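Local atomic coordinates of succinate-semialdehyde dehydrogenase (Synechococcus sp., PDB entry 4ITA), a protein that probably catalyses the NADP+-dependent oxidation of succinic semialdehyde to succinate, as a cyanobacterial member of the aldehyde dehydrogenase family. Residues A[111-123]-A[444-456]. Numbering follows the deposited sequence.
Sequences TQATESYVCYQPL and IRTFVNAKTVWLK. With EDO (1,2-ethanediol), chain F; EDO (1,2-ethanediol), chain B.
A bend at chi2 (-68°) brings the guanidinium of R445 over the ring of Y120, whose CG lies beside its own backbone N (chi1 -60°), and the group settles flat on the phenol, planes 15° apart. The two residues flank the base of the antiparallel arm of this aldehyde dehydrogenase, in which strand 448-455 pairs with 115-122 and, through residues 452-455, runs parallel to a strand of the second subunit. R445 CZ sits 3.9 Å from the centroid of the Y120 ring, a cation-pi contact; R445 NE is hydrogen-bonded to the carbonyl of F103, and E107 forms a salt bridge with R445 NH2 and a hydrogen bond with Y120 OH. A leucine in place of Y120 would probably deprive the guanidinium of its aromatic platform and leave E107 without the phenol hydroxyl. On the face bearing C119 and V453, K451 NZ donates a hydrogen bond to Q121 OE1 at 2.7 Å; the same ammonium also reaches backbone carbonyls of the second subunit. Further out, V453 CB lies 3.8 Å from the centroid of the Y117 ring, over its face. Near the C-terminus, T114 and E115 both oppose L455 in a classic beta bulge, and A113 CB packs over the indole of W454, 3.3 Å from NE1.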
# COMPACT_ATOMS: atom_id res chain seq x y z
N THR A 111 15.65 22.05 2.58
CA THR A 111 16.94 21.41 2.41
C THR A 111 17.87 22.46 1.82
O THR A 111 17.53 23.64 1.77
CB THR A 111 16.88 20.20 1.44
OG1 THR A 111 16.57 20.65 0.12
CG2 THR A 111 15.85 19.17 1.90
N GLN A 112 19.04 22.03 1.34
CA GLN A 112 19.93 22.98 0.66
C GLN A 112 19.51 23.27 -0.78
O GLN A 112 20.07 24.15 -1.43
CB GLN A 112 21.39 22.55 0.76
CG GLN A 112 22.09 23.15 1.98
CD GLN A 112 23.60 22.99 1.92
OE1 GLN A 112 24.11 21.87 1.84
NE2 GLN A 112 24.32 24.11 1.97
N ALA A 113 18.51 22.54 -1.27
CA ALA A 113 17.91 22.87 -2.56
C ALA A 113 17.31 24.26 -2.52
O ALA A 113 16.86 24.72 -1.46
CB ALA A 113 16.84 21.85 -2.91
N THR A 114 17.29 24.94 -3.67
CA THR A 114 16.48 26.14 -3.81
C THR A 114 15.02 25.80 -3.58
O THR A 114 14.30 26.54 -2.89
CB THR A 114 16.68 26.78 -5.20
OG1 THR A 114 18.02 27.28 -5.29
CG2 THR A 114 15.69 27.93 -5.42
N GLU A 115 14.57 24.68 -4.15
CA GLU A 115 13.24 24.18 -3.88
C GLU A 115 13.29 22.68 -3.72
O GLU A 115 13.88 21.99 -4.53
CB GLU A 115 12.27 24.53 -5.02
CG GLU A 115 11.77 25.97 -4.99
CD GLU A 115 10.61 26.20 -5.93
OE1 GLU A 115 9.96 25.22 -6.34
OE2 GLU A 115 10.34 27.37 -6.27
N SER A 116 12.68 22.18 -2.65
CA SER A 116 12.51 20.75 -2.49
C SER A 116 11.14 20.48 -1.90
O SER A 116 10.74 21.11 -0.92
CB SER A 116 13.62 20.12 -1.64
OG SER A 116 13.87 20.86 -0.47
N TYR A 117 10.40 19.58 -2.53
CA TYR A 117 9.03 19.33 -2.14
C TYR A 117 8.55 18.00 -2.64
O TYR A 117 9.22 17.33 -3.44
CB TYR A 117 8.10 20.44 -2.65
CG TYR A 117 8.14 20.72 -4.15
CD1 TYR A 117 9.09 21.58 -4.69
CD2 TYR A 117 7.20 20.16 -5.02
CE1 TYR A 117 9.12 21.86 -6.06
CE2 TYR A 117 7.22 20.44 -6.39
CZ TYR A 117 8.18 21.29 -6.90
OH TYR A 117 8.21 21.57 -8.26
N VAL A 118 7.37 17.61 -2.17
CA VAL A 118 6.65 16.49 -2.74
C VAL A 118 5.43 17.05 -3.46
O VAL A 118 4.71 17.90 -2.90
CB VAL A 118 6.22 15.48 -1.66
CG1 VAL A 118 5.41 14.34 -2.27
CG2 VAL A 118 7.44 14.94 -0.92
N CYS A 119 5.21 16.62 -4.69
CA CYS A 119 3.97 16.93 -5.40
C CYS A 119 3.23 15.63 -5.64
O CYS A 119 3.79 14.55 -5.45
CB CYS A 119 4.23 17.71 -6.69
SG CYS A 119 5.15 16.83 -7.96
N TYR A 120 1.97 15.74 -6.04
CA TYR A 120 1.11 14.57 -6.12
C TYR A 120 0.48 14.52 -7.49
O TYR A 120 -0.18 15.46 -7.91
CB TYR A 120 0.06 14.60 -5.00
CG TYR A 120 0.72 14.61 -3.63
CD1 TYR A 120 1.14 13.42 -3.04
CD2 TYR A 120 0.96 15.80 -2.95
CE1 TYR A 120 1.76 13.42 -1.80
CE2 TYR A 120 1.59 15.81 -1.72
CZ TYR A 120 1.99 14.62 -1.15
OH TYR A 120 2.61 14.62 0.08
N GLN A 121 0.72 13.43 -8.20
CA GLN A 121 0.25 13.29 -9.57
C GLN A 121 -0.47 11.95 -9.73
O GLN A 121 -0.11 10.97 -9.08
CB GLN A 121 1.43 13.38 -10.53
CG GLN A 121 2.12 14.74 -10.51
CD GLN A 121 3.18 14.85 -11.59
OE1 GLN A 121 4.02 13.96 -11.74
NE2 GLN A 121 3.11 15.91 -12.38
N PRO A 122 -1.48 11.89 -10.59
CA PRO A 122 -2.25 10.65 -10.76
C PRO A 122 -1.40 9.53 -11.38
O PRO A 122 -0.45 9.78 -12.12
CB PRO A 122 -3.36 11.07 -11.72
CG PRO A 122 -2.77 12.20 -12.50
CD PRO A 122 -1.96 12.95 -11.48
N LEU A 123 -1.76 8.29 -11.06
CA LEU A 123 -1.07 7.13 -11.61
C LEU A 123 -1.54 6.76 -13.02
O LEU A 123 -0.74 6.33 -13.84
CB LEU A 123 -1.24 5.93 -10.68
CG LEU A 123 -0.57 6.01 -9.32
CD1 LEU A 123 -0.92 4.76 -8.53
CD2 LEU A 123 0.93 6.18 -9.44
N ILE A 444 -7.48 10.22 -1.04
CA ILE A 444 -6.96 10.85 -2.25
C ILE A 444 -5.44 10.71 -2.37
O ILE A 444 -4.86 11.04 -3.40
CB ILE A 444 -7.44 12.32 -2.37
CG1 ILE A 444 -7.42 12.80 -3.83
CG2 ILE A 444 -6.68 13.25 -1.43
CD1 ILE A 444 -8.13 14.12 -4.06
N ARG A 445 -4.80 10.20 -1.33
CA ARG A 445 -3.35 9.99 -1.36
C ARG A 445 -2.94 8.57 -1.75
O ARG A 445 -1.78 8.34 -2.06
CB ARG A 445 -2.71 10.34 -0.02
CG ARG A 445 -2.71 11.82 0.30
CD ARG A 445 -1.80 12.62 -0.62
NE ARG A 445 -1.66 14.00 -0.15
CZ ARG A 445 -0.86 14.38 0.83
NH1 ARG A 445 -0.11 13.49 1.46
NH2 ARG A 445 -0.80 15.66 1.18
N THR A 446 -3.87 7.63 -1.73
CA THR A 446 -3.52 6.22 -1.93
C THR A 446 -2.95 5.92 -3.31
O THR A 446 -1.91 5.28 -3.44
CB THR A 446 -4.72 5.32 -1.69
OG1 THR A 446 -5.17 5.50 -0.33
CG2 THR A 446 -4.33 3.86 -1.89
N PHE A 447 -3.63 6.39 -4.34
CA PHE A 447 -3.28 6.03 -5.71
C PHE A 447 -2.77 7.22 -6.51
O PHE A 447 -3.22 7.50 -7.61
CB PHE A 447 -4.46 5.34 -6.40
CG PHE A 447 -4.83 4.02 -5.78
CD1 PHE A 447 -3.91 2.98 -5.73
CD2 PHE A 447 -6.08 3.84 -5.21
CE1 PHE A 447 -4.25 1.76 -5.15
CE2 PHE A 447 -6.42 2.63 -4.62
CZ PHE A 447 -5.50 1.59 -4.60
N VAL A 448 -1.80 7.91 -5.92
CA VAL A 448 -1.07 8.96 -6.62
C VAL A 448 0.41 8.67 -6.52
O VAL A 448 0.85 7.95 -5.62
CB VAL A 448 -1.35 10.37 -6.05
CG1 VAL A 448 -2.81 10.76 -6.25
CG2 VAL A 448 -0.99 10.43 -4.57
N ASN A 449 1.16 9.22 -7.47
CA ASN A 449 2.61 9.29 -7.40
C ASN A 449 2.97 10.47 -6.51
O ASN A 449 2.77 11.62 -6.90
CB ASN A 449 3.18 9.49 -8.81
CG ASN A 449 4.68 9.74 -8.82
OD1 ASN A 449 5.36 9.54 -7.82
ND2 ASN A 449 5.21 10.15 -9.96
N ALA A 450 3.48 10.18 -5.32
CA ALA A 450 4.10 11.21 -4.49
C ALA A 450 5.50 11.40 -5.04
O ALA A 450 6.40 10.58 -4.79
CB ALA A 450 4.13 10.80 -3.03
N LYS A 451 5.66 12.44 -5.85
CA LYS A 451 6.89 12.71 -6.58
C LYS A 451 7.75 13.69 -5.79
O LYS A 451 7.34 14.82 -5.55
CB LYS A 451 6.57 13.26 -7.99
CG LYS A 451 7.80 13.70 -8.78
CD LYS A 451 7.46 14.36 -10.13
CE LYS A 451 7.16 13.33 -11.21
NZ LYS A 451 6.66 13.97 -12.47
N THR A 452 8.93 13.25 -5.38
CA THR A 452 9.88 14.15 -4.74
C THR A 452 10.60 14.99 -5.79
O THR A 452 11.08 14.47 -6.79
CB THR A 452 10.91 13.37 -3.90
OG1 THR A 452 10.25 12.90 -2.73
CG2 THR A 452 12.07 14.26 -3.48
N VAL A 453 10.64 16.29 -5.55
CA VAL A 453 11.29 17.22 -6.47
C VAL A 453 12.40 17.96 -5.74
O VAL A 453 12.21 18.42 -4.62
CB VAL A 453 10.28 18.24 -7.05
CG1 VAL A 453 10.99 19.21 -7.99
CG2 VAL A 453 9.15 17.53 -7.76
N TRP A 454 13.56 18.05 -6.39
CA TRP A 454 14.71 18.75 -5.83
C TRP A 454 15.27 19.64 -6.92
O TRP A 454 15.64 19.15 -7.99
CB TRP A 454 15.76 17.75 -5.36
CG TRP A 454 16.96 18.33 -4.66
CD1 TRP A 454 17.19 18.36 -3.31
CD2 TRP A 454 18.12 18.91 -5.27
NE1 TRP A 454 18.41 18.94 -3.05
CE2 TRP A 454 19.00 19.29 -4.23
CE3 TRP A 454 18.51 19.16 -6.60
CZ2 TRP A 454 20.23 19.90 -4.47
CZ3 TRP A 454 19.73 19.77 -6.84
CH2 TRP A 454 20.58 20.13 -5.78
N LEU A 455 15.30 20.94 -6.68
CA LEU A 455 15.77 21.90 -7.66
C LEU A 455 16.94 22.67 -7.08
O LEU A 455 16.80 23.33 -6.04
CB LEU A 455 14.62 22.85 -8.02
CG LEU A 455 14.87 24.16 -8.77
CD1 LEU A 455 15.26 23.88 -10.19
CD2 LEU A 455 13.63 25.05 -8.72
N LYS A 456 18.09 22.59 -7.73
CA LYS A 456 19.30 23.24 -7.23
C LYS A 456 19.09 24.72 -7.01
O LYS A 456 19.42 25.24 -5.93
CB LYS A 456 20.48 23.04 -8.18
CG LYS A 456 21.78 23.60 -7.61
CD LYS A 456 22.92 23.58 -8.63
CE LYS A 456 24.24 23.99 -7.98
NZ LYS A 456 25.40 23.97 -8.93
OXT LYS A 456 18.57 25.42 -7.88
C1 EDO F . -7.27 8.63 -5.88
O1 EDO F . -7.47 7.41 -6.63
C2 EDO F . -5.91 8.63 -5.19
O2 EDO F . -5.99 7.69 -4.11
C1 EDO B . 9.03 10.55 -3.39
O1 EDO B . 7.74 10.52 -2.79
C2 EDO B . 9.46 9.34 -4.19
O2 EDO B . 10.86 9.34 -4.47
O HOH W 1 20.96 23.93 -4.02
O HOH W 2 3.70 11.51 -12.33